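Local coordinates for sugar kinase (Agrobacterium tumefaciens, PDB 2RBC), which probably phosphorylates a sugar or related substrate at the expense of ATP, as a putative ribokinase of the pfkB carbohydrate kinase family, at residues A204-T218 / L230-A243. Residues are numbered along the deposited sequence; the frame is centred on the assembly and turned at random.
With SO4 (sulfate ion), chain E.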
ATOM      1  N   ALA A 204     -22.564 -11.357 -24.795  1.00 23.51           N
ATOM      2  CA  ALA A 204     -21.305 -12.026 -25.116  1.00 23.05           C
ATOM      3  C   ALA A 204     -21.515 -13.186 -26.085  1.00 23.40           C
ATOM      4  O   ALA A 204     -22.582 -13.785 -26.135  1.00 23.61           O
ATOM      5  CB  ALA A 204     -20.610 -12.531 -23.837  1.00 23.38           C
ATOM      6  N   THR A 205     -20.482 -13.507 -26.855  1.00 23.00           N
ATOM      7  CA  THR A 205     -20.463 -14.739 -27.643  1.00 22.35           C
ATOM      8  C   THR A 205     -19.842 -15.906 -26.834  1.00 22.06           C
ATOM      9  O   THR A 205     -20.084 -17.056 -27.130  1.00 19.83           O
ATOM     10  CB  THR A 205     -19.658 -14.537 -28.950  1.00 23.22           C
ATOM     11  OG1 THR A 205     -18.318 -14.170 -28.617  1.00 23.61           O
ATOM     12  CG2 THR A 205     -20.280 -13.422 -29.853  1.00 21.45           C
ATOM     13  N   HIS A 206     -19.022 -15.575 -25.834  1.00 22.29           N
ATOM     14  CA  HIS A 206     -18.288 -16.536 -25.009  1.00 21.06           C
ATOM     15  C   HIS A 206     -18.246 -16.022 -23.601  1.00 21.26           C
ATOM     16  O   HIS A 206     -17.946 -14.860 -23.409  1.00 22.97           O
ATOM     17  CB  HIS A 206     -16.826 -16.656 -25.441  1.00 21.56           C
ATOM     18  CG  HIS A 206     -16.617 -17.215 -26.809  1.00 19.93           C
ATOM     19  ND1 HIS A 206     -16.805 -16.466 -27.959  1.00 20.19           N
ATOM     20  CD2 HIS A 206     -16.128 -18.413 -27.200  1.00 21.70           C
ATOM     21  CE1 HIS A 206     -16.476 -17.216 -28.998  1.00 20.04           C
ATOM     22  NE2 HIS A 206     -16.063 -18.404 -28.561  1.00 19.04           N
ATOM     23  N   ILE A 207     -18.565 -16.859 -22.613  1.00 21.96           N
ATOM     24  CA  ILE A 207     -18.411 -16.463 -21.203  1.00 21.33           C
ATOM     25  C   ILE A 207     -17.582 -17.494 -20.451  1.00 21.67           C
ATOM     26  O   ILE A 207     -17.818 -18.694 -20.592  1.00 20.78           O
ATOM     27  CB  ILE A 207     -19.765 -16.322 -20.470  1.00 22.15           C
ATOM     28  CG1 ILE A 207     -20.780 -15.473 -21.244  1.00 20.79           C
ATOM     29  CG2 ILE A 207     -19.542 -15.816 -19.039  1.00 20.91           C
ATOM     30  CD1 ILE A 207     -22.218 -15.514 -20.660  1.00 20.61           C
ATOM     31  N   VAL A 208     -16.603 -17.027 -19.669  1.00 21.50           N
ATOM     32  CA  VAL A 208     -15.835 -17.915 -18.809  1.00 21.20           C
ATOM     33  C   VAL A 208     -16.128 -17.428 -17.423  1.00 22.33           C
ATOM     34  O   VAL A 208     -15.673 -16.354 -17.042  1.00 21.41           O
ATOM     35  CB  VAL A 208     -14.319 -17.889 -19.065  1.00 22.39           C
ATOM     36  CG1 VAL A 208     -13.613 -18.908 -18.150  1.00 21.20           C
ATOM     37  CG2 VAL A 208     -14.009 -18.076 -20.567  1.00 20.90           C
ATOM     38  N   PHE A 209     -16.957 -18.191 -16.709  1.00 23.03           N
ATOM     39  CA  PHE A 209     -17.303 -17.885 -15.322  1.00 23.70           C
ATOM     40  C   PHE A 209     -16.277 -18.522 -14.362  1.00 24.73           C
ATOM     41  O   PHE A 209     -15.768 -19.615 -14.619  1.00 24.30           O
ATOM     42  CB  PHE A 209     -18.680 -18.479 -14.937  1.00 23.76           C
ATOM     43  CG  PHE A 209     -19.855 -17.871 -15.649  1.00 23.74           C
ATOM     44  CD1 PHE A 209     -20.372 -16.627 -15.248  1.00 22.62           C
ATOM     45  CD2 PHE A 209     -20.520 -18.584 -16.662  1.00 21.25           C
ATOM     46  CE1 PHE A 209     -21.509 -16.097 -15.870  1.00 22.95           C
ATOM     47  CE2 PHE A 209     -21.642 -18.069 -17.308  1.00 23.65           C
ATOM     48  CZ  PHE A 209     -22.145 -16.818 -16.923  1.00 24.86           C
ATOM     49  N   SER A 210     -16.001 -17.838 -13.241  1.00 24.10           N
ATOM     50  CA  SER A 210     -15.253 -18.433 -12.151  1.00 24.58           C
ATOM     51  C   SER A 210     -16.256 -19.278 -11.398  1.00 24.53           C
ATOM     52  O   SER A 210     -17.468 -19.037 -11.472  1.00 24.50           O
ATOM     53  CB  SER A 210     -14.714 -17.338 -11.216  1.00 24.83           C
ATOM     54  OG  SER A 210     -15.790 -16.591 -10.691  1.00 23.28           O
ATOM     55  N   GLU A 211     -15.773 -20.262 -10.658  1.00 25.40           N
ATOM     56  CA  GLU A 211     -16.690 -21.062  -9.861  1.00 25.71           C
ATOM     57  C   GLU A 211     -17.624 -20.240  -8.909  1.00 25.61           C
ATOM     58  O   GLU A 211     -18.850 -20.435  -8.864  1.00 25.07           O
ATOM     59  CB  GLU A 211     -15.894 -22.126  -9.107  1.00 25.97           C
ATOM     60  CG  GLU A 211     -16.754 -22.901  -8.147  1.00 27.17           C
ATOM     61  CD  GLU A 211     -16.067 -24.159  -7.644  1.00 28.68           C
ATOM     62  OE1 GLU A 211     -14.890 -24.402  -7.988  1.00 33.41           O
ATOM     63  OE2 GLU A 211     -16.749 -24.893  -6.896  1.00 33.95           O
ATOM     64  N   PRO A 212     -17.059 -19.315  -8.140  1.00 25.63           N
ATOM     65  CA  PRO A 212     -17.929 -18.505  -7.301  1.00 25.02           C
ATOM     66  C   PRO A 212     -18.991 -17.697  -8.041  1.00 24.49           C
ATOM     67  O   PRO A 212     -20.112 -17.563  -7.552  1.00 23.24           O
ATOM     68  CB  PRO A 212     -16.961 -17.558  -6.597  1.00 26.25           C
ATOM     69  CG  PRO A 212     -15.657 -18.085  -6.791  1.00 26.82           C
ATOM     70  CD  PRO A 212     -15.645 -18.964  -7.972  1.00 26.28           C
ATOM     71  N   ALA A 213     -18.672 -17.158  -9.217  1.00 23.68           N
ATOM     72  CA  ALA A 213     -19.669 -16.381  -9.968  1.00 23.79           C
ATOM     73  C   ALA A 213     -20.813 -17.290 -10.452  1.00 23.86           C
ATOM     74  O   ALA A 213     -22.003 -16.967 -10.309  1.00 23.19           O
ATOM     75  CB  ALA A 213     -18.987 -15.697 -11.174  1.00 22.97           C
ATOM     76  N   ALA A 214     -20.436 -18.444 -11.003  1.00 23.29           N
ATOM     77  CA  ALA A 214     -21.399 -19.414 -11.496  1.00 23.34           C
ATOM     78  C   ALA A 214     -22.280 -19.955 -10.376  1.00 23.53           C
ATOM     79  O   ALA A 214     -23.478 -20.186 -10.585  1.00 23.07           O
ATOM     80  CB  ALA A 214     -20.690 -20.528 -12.206  1.00 22.83           C
ATOM     81  N   THR A 215     -21.684 -20.142  -9.198  1.00 23.33           N
ATOM     82  CA  THR A 215     -22.411 -20.584  -8.003  1.00 24.20           C
ATOM     83  C   THR A 215     -23.491 -19.577  -7.665  1.00 24.68           C
ATOM     84  O   THR A 215     -24.624 -19.934  -7.410  1.00 25.31           O
ATOM     85  CB  THR A 215     -21.441 -20.730  -6.809  1.00 23.48           C
ATOM     86  OG1 THR A 215     -20.375 -21.644  -7.157  1.00 24.03           O
ATOM     87  CG2 THR A 215     -22.158 -21.205  -5.592  1.00 24.12           C
ATOM     88  N   ARG A 216     -23.122 -18.303  -7.666  1.00 26.59           N
ATOM     89  CA  ARG A 216     -24.076 -17.279  -7.328  1.00 28.22           C
ATOM     90  C   ARG A 216     -25.186 -17.183  -8.340  1.00 26.60           C
ATOM     91  O   ARG A 216     -26.348 -17.012  -7.977  1.00 26.25           O
ATOM     92  CB  ARG A 216     -23.411 -15.902  -7.211  1.00 29.02           C
ATOM     93  CG  ARG A 216     -24.434 -14.869  -6.714  1.00 33.06           C
ATOM     94  CD  ARG A 216     -23.901 -13.427  -6.562  1.00 36.31           C
ATOM     95  NE  ARG A 216     -22.694 -13.344  -5.745  1.00 43.81           N
ATOM     96  CZ  ARG A 216     -22.066 -12.203  -5.450  1.00 45.90           C
ATOM     97  NH1 ARG A 216     -22.527 -11.035  -5.892  1.00 48.05           N
ATOM     98  NH2 ARG A 216     -20.965 -12.236  -4.710  1.00 45.96           N
ATOM     99  N   LEU A 217     -24.826 -17.290  -9.614  0.60 25.61           N
ATOM    100  CA  LEU A 217     -25.790 -17.107 -10.689  0.60 25.51           C
ATOM    101  C   LEU A 217     -26.812 -18.244 -10.761  0.60 25.59           C
ATOM    102  O   LEU A 217     -27.977 -17.996 -11.075  0.60 25.50           O
ATOM    103  CB  LEU A 217     -25.053 -16.914 -12.039  0.60 25.44           C
ATOM    104  CG  LEU A 217     -25.836 -16.370 -13.242  0.60 24.48           C
ATOM    105  CD1 LEU A 217     -26.512 -15.011 -12.952  0.60 22.85           C
ATOM    106  CD2 LEU A 217     -24.893 -16.255 -14.436  0.60 23.84           C
ATOM    107  N   THR A 218     -26.379 -19.475 -10.469  1.00 25.77           N
ATOM    108  CA  THR A 218     -27.213 -20.667 -10.608  1.00 25.97           C
ATOM    109  C   THR A 218     -27.785 -21.107  -9.307  1.00 26.80           C
ATOM    110  O   THR A 218     -28.794 -21.814  -9.264  1.00 26.92           O
ATOM    111  CB  THR A 218     -26.428 -21.880 -11.167  1.00 26.54           C
ATOM    112  OG1 THR A 218     -25.455 -22.337 -10.197  1.00 24.89           O
ATOM    113  CG2 THR A 218     -25.772 -21.524 -12.497  1.00 24.05           C
ATOM    114  N   LEU A 230     -26.696 -23.125 -17.209  1.00 19.54           N
ATOM    115  CA  LEU A 230     -26.117 -21.971 -17.842  1.00 20.46           C
ATOM    116  C   LEU A 230     -26.240 -22.109 -19.374  1.00 20.25           C
ATOM    117  O   LEU A 230     -26.512 -21.131 -20.053  1.00 22.60           O
ATOM    118  CB  LEU A 230     -24.648 -21.777 -17.406  1.00 20.50           C
ATOM    119  CG  LEU A 230     -24.403 -21.314 -15.969  1.00 21.17           C
ATOM    120  CD1 LEU A 230     -22.894 -21.332 -15.619  1.00 21.12           C
ATOM    121  CD2 LEU A 230     -25.024 -19.891 -15.800  1.00 21.77           C
ATOM    122  N   HIS A 231     -26.086 -23.312 -19.905  1.00 19.69           N
ATOM    123  CA  HIS A 231     -26.317 -23.513 -21.315  1.00 20.59           C
ATOM    124  C   HIS A 231     -27.775 -23.193 -21.721  1.00 20.23           C
ATOM    125  O   HIS A 231     -28.028 -22.544 -22.716  1.00 20.77           O
ATOM    126  CB  HIS A 231     -26.000 -24.935 -21.754  1.00 20.63           C
ATOM    127  CG  HIS A 231     -26.465 -25.209 -23.151  1.00 20.53           C
ATOM    128  ND1 HIS A 231     -25.845 -24.649 -24.248  1.00 21.87           N
ATOM    129  CD2 HIS A 231     -27.551 -25.862 -23.621  1.00 20.02           C
ATOM    130  CE1 HIS A 231     -26.499 -25.002 -25.339  1.00 22.15           C
ATOM    131  NE2 HIS A 231     -27.528 -25.753 -24.987  1.00 19.98           N
ATOM    132  N   ALA A 232     -28.720 -23.685 -20.936  1.00 20.38           N
ATOM    133  CA  ALA A 232     -30.126 -23.510 -21.217  1.00 19.75           C
ATOM    134  C   ALA A 232     -30.481 -22.036 -21.199  1.00 19.54           C
ATOM    135  O   ALA A 232     -31.281 -21.606 -22.009  1.00 19.98           O
ATOM    136  CB  ALA A 232     -30.995 -24.290 -20.231  1.00 18.68           C
ATOM    137  N   ARG A 233     -29.896 -21.275 -20.278  1.00 19.73           N
ATOM    138  CA  ARG A 233     -30.140 -19.838 -20.181  1.00 19.86           C
ATOM    139  C   ARG A 233     -29.567 -19.036 -21.369  1.00 19.88           C
ATOM    140  O   ARG A 233     -30.152 -18.052 -21.785  1.00 20.24           O
ATOM    141  CB  ARG A 233     -29.586 -19.278 -18.876  1.00 18.86           C
ATOM    142  CG  ARG A 233     -30.377 -19.694 -17.678  1.00 20.42           C
ATOM    143  CD  ARG A 233     -29.808 -19.035 -16.444  1.00 21.73           C
ATOM    144  NE  ARG A 233     -30.427 -19.582 -15.247  1.00 21.76           N
ATOM    145  CZ  ARG A 233     -30.043 -19.274 -14.014  1.00 22.43           C
ATOM    146  NH1 ARG A 233     -29.022 -18.453 -13.820  1.00 22.97           N
ATOM    147  NH2 ARG A 233     -30.651 -19.829 -12.983  1.00 19.49           N
ATOM    148  N   TYR A 234     -28.421 -19.470 -21.859  1.00 20.59           N
ATOM    149  CA  TYR A 234     -27.648 -18.798 -22.902  1.00 21.14           C
ATOM    150  C   TYR A 234     -27.253 -19.803 -24.008  1.00 21.58           C
ATOM    151  O   TYR A 234     -26.063 -20.054 -24.237  1.00 21.69           O
ATOM    152  CB  TYR A 234     -26.393 -18.206 -22.281  1.00 21.48           C
ATOM    153  CG  TYR A 234     -26.647 -17.368 -21.073  1.00 21.70           C
ATOM    154  CD1 TYR A 234     -27.410 -16.217 -21.146  1.00 21.76           C
ATOM    155  CD2 TYR A 234     -26.137 -17.744 -19.835  1.00 23.52           C
ATOM    156  CE1 TYR A 234     -27.669 -15.451 -20.007  1.00 20.59           C
ATOM    157  CE2 TYR A 234     -26.372 -16.999 -18.714  1.00 21.59           C
ATOM    158  CZ  TYR A 234     -27.125 -15.845 -18.802  1.00 22.44           C
ATOM    159  OH  TYR A 234     -27.339 -15.113 -17.659  1.00 22.23           O
ATOM    160  N   PRO A 235     -28.250 -20.430 -24.656  1.00 21.70           N
ATOM    161  CA  PRO A 235     -27.966 -21.607 -25.470  1.00 22.05           C
ATOM    162  C   PRO A 235     -27.140 -21.368 -26.739  1.00 22.55           C
ATOM    163  O   PRO A 235     -26.567 -22.299 -27.272  1.00 22.44           O
ATOM    164  CB  PRO A 235     -29.370 -22.139 -25.817  1.00 22.15           C
ATOM    165  CG  PRO A 235     -30.231 -20.937 -25.790  1.00 21.43           C
ATOM    166  CD  PRO A 235     -29.696 -20.134 -24.627  1.00 21.32           C
ATOM    167  N   GLN A 236     -27.082 -20.126 -27.187  1.00 24.12           N
ATOM    168  CA  GLN A 236     -26.323 -19.740 -28.378  1.00 25.15           C
ATOM    169  C   GLN A 236     -24.931 -19.197 -28.026  1.00 24.28           C
ATOM    170  O   GLN A 236     -24.224 -18.689 -28.899  1.00 23.64           O
ATOM    171  CB  GLN A 236     -27.131 -18.659 -29.106  1.00 26.29           C
ATOM    172  CG  GLN A 236     -26.609 -18.171 -30.438  1.00 28.81           C
ATOM    173  CD  GLN A 236     -27.202 -16.781 -30.835  1.00 33.28           C
ATOM    174  OE1 GLN A 236     -27.275 -15.824 -30.013  1.00 43.48           O
ATOM    175  NE2 GLN A 236     -27.651 -16.688 -32.083  1.00 40.88           N
ATOM    176  N   THR A 237     -24.519 -19.375 -26.776  1.00 22.28           N
ATOM    177  CA  THR A 237     -23.299 -18.807 -26.244  1.00 21.98           C
ATOM    178  C   THR A 237     -22.359 -19.940 -25.842  1.00 22.24           C
ATOM    179  O   THR A 237     -22.813 -20.947 -25.266  1.00 23.13           O
ATOM    180  CB  THR A 237     -23.645 -17.914 -25.043  1.00 21.72           C
ATOM    181  OG1 THR A 237     -24.670 -16.986 -25.430  1.00 22.01           O
ATOM    182  CG2 THR A 237     -22.445 -17.118 -24.490  1.00 19.30           C
ATOM    183  N   PHE A 238     -21.067 -19.795 -26.145  1.00 21.65           N
ATOM    184  CA  PHE A 238     -20.020 -20.600 -25.502  1.00 21.59           C
ATOM    185  C   PHE A 238     -19.961 -20.289 -23.985  1.00 22.02           C
ATOM    186  O   PHE A 238     -19.794 -19.132 -23.590  1.00 21.90           O
ATOM    187  CB  PHE A 238     -18.667 -20.373 -26.186  1.00 22.01           C
ATOM    188  CG  PHE A 238     -17.540 -21.146 -25.558  1.00 22.08           C
ATOM    189  CD1 PHE A 238     -16.921 -20.675 -24.411  1.00 21.68           C
ATOM    190  CD2 PHE A 238     -17.096 -22.353 -26.119  1.00 24.52           C
ATOM    191  CE1 PHE A 238     -15.893 -21.377 -23.835  1.00 25.39           C
ATOM    192  CE2 PHE A 238     -16.069 -23.050 -25.538  1.00 23.50           C
ATOM    193  CZ  PHE A 238     -15.467 -22.560 -24.405  1.00 24.65           C
ATOM    194  N   ILE A 239     -20.121 -21.320 -23.140  1.00 21.05           N
ATOM    195  CA  ILE A 239     -20.079 -21.150 -21.691  1.00 21.31           C
ATOM    196  C   ILE A 239     -19.063 -22.092 -21.055  1.00 21.15           C
ATOM    197  O   ILE A 239     -19.154 -23.303 -21.219  1.00 19.51           O
ATOM    198  CB  ILE A 239     -21.424 -21.487 -21.040  1.00 21.56           C
ATOM    199  CG1 ILE A 239     -22.590 -20.683 -21.669  1.00 20.18           C
ATOM    200  CG2 ILE A 239     -21.349 -21.310 -19.507  1.00 20.73           C
ATOM    201  CD1 ILE A 239     -22.567 -19.201 -21.387  1.00 18.87           C
ATOM    202  N   ALA A 240     -18.116 -21.521 -20.318  1.00 20.90           N
ATOM    203  CA  ALA A 240     -17.174 -22.291 -19.529  1.00 21.72           C
ATOM    204  C   ALA A 240     -17.257 -21.893 -18.050  1.00 22.24           C
ATOM    205  O   ALA A 240     -17.546 -20.748 -17.726  1.00 21.76           O
ATOM    206  CB  ALA A 240     -15.703 -22.081 -20.077  1.00 21.37           C
ATOM    207  N   VAL A 241     -17.025 -22.849 -17.165  1.00 22.99           N
ATOM    208  CA  VAL A 241     -16.825 -22.537 -15.758  1.00 23.55           C
ATOM    209  C   VAL A 241     -15.482 -23.121 -15.364  1.00 24.51           C
ATOM    210  O   VAL A 241     -15.254 -24.333 -15.557  1.00 25.49           O
ATOM    211  CB  VAL A 241     -17.941 -23.086 -14.851  1.00 23.35           C
ATOM    212  CG1 VAL A 241     -17.705 -22.622 -13.388  1.00 22.01           C
ATOM    213  CG2 VAL A 241     -19.348 -22.631 -15.335  1.00 21.61           C
ATOM    214  N   THR A 242     -14.587 -22.267 -14.851  1.00 25.61           N
ATOM    215  CA  THR A 242     -13.264 -22.737 -14.375  1.00 25.44           C
ATOM    216  C   THR A 242     -13.353 -23.098 -12.902  1.00 25.64           C
ATOM    217  O   THR A 242     -14.139 -22.497 -12.158  1.00 24.96           O
ATOM    218  CB  THR A 242     -12.171 -21.704 -14.587  1.00 25.56           C
ATOM    219  OG1 THR A 242     -12.513 -20.512 -13.858  1.00 26.73           O
ATOM    220  CG2 THR A 242     -12.020 -21.391 -16.076  1.00 24.78           C
ATOM    221  N   ALA A 243     -12.562 -24.100 -12.496  1.00 26.03           N
ATOM    222  CA  ALA A 243     -12.554 -24.611 -11.119  1.00 26.78           C
ATOM    223  C   ALA A 243     -11.121 -24.776 -10.594  1.00 27.60           C
ATOM    224  O   ALA A 243     -10.841 -25.659  -9.792  1.00 29.75           O
ATOM    225  CB  ALA A 243     -13.357 -25.949 -11.021  1.00 26.98           C
TER
HETATM  226  S   SO4 E 325     -26.171 -10.131  -5.420  1.00111.54           S
HETATM  227  O1  SO4 E 325     -26.740 -11.258  -4.680  1.00112.01           O
HETATM  228  O2  SO4 E 325     -27.215  -9.169  -5.780  1.00111.66           O
HETATM  229  O3  SO4 E 325     -25.131  -9.472  -4.626  1.00111.75           O
HETATM  230  O4  SO4 E 325     -25.594 -10.651  -6.646  1.00111.77           O
HETATM  231  O   HOH W   1     -24.375 -15.336 -27.881  1.00 32.06           O
HETATM  232  O   HOH W   2     -30.920 -18.999 -10.158  1.00 33.11           O
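Phe209 and Leu230 meet on the face of two parallel strands covered by the connecting helices 211-218 and 223-233: CD2 of the ring lies 3.8 Å from Leu230 CD1, while Ile239 CG2 comes in at the ring edge, 3.9 Å from Phe209 CE2. Ile207 CG2 sits over the centre of one ring face. Phe209 CG is anti to its own carbonyl carbon (chi1 -67°), which swings the ring over to Leu230 CD1. Ala214 CB packs on Val241 CG1 (3.8 Å), and Thr218 CG2 on Leu230 CG (3.7 Å). Strands 206-210 and 238-242 are zipped by backbone bonds such as Ala240 N to Ile207 O (2.9 Å). They are neighbours in the central sheet of the ribokinase-like α/β fold, joined by a right-handed β-α-β crossover through those helices. On the opposite face, towards helix 274-287, His206 CD2 lies 3.4 Å from Phe238 CB, the two rings inclined at 41°; Trp250 and Phe282 also meet Phe238. Extended Arg233 gives NH1 to Leu217 O (3.0 Å), nearly straight (171°) and in the guanidinium plane, but from above the carbonyl plane; a water bridges NH2 to that carbonyl. Ser210 OG N-caps helix 211-218 through Ala213 N and is hydrogen-bonded to Asp190.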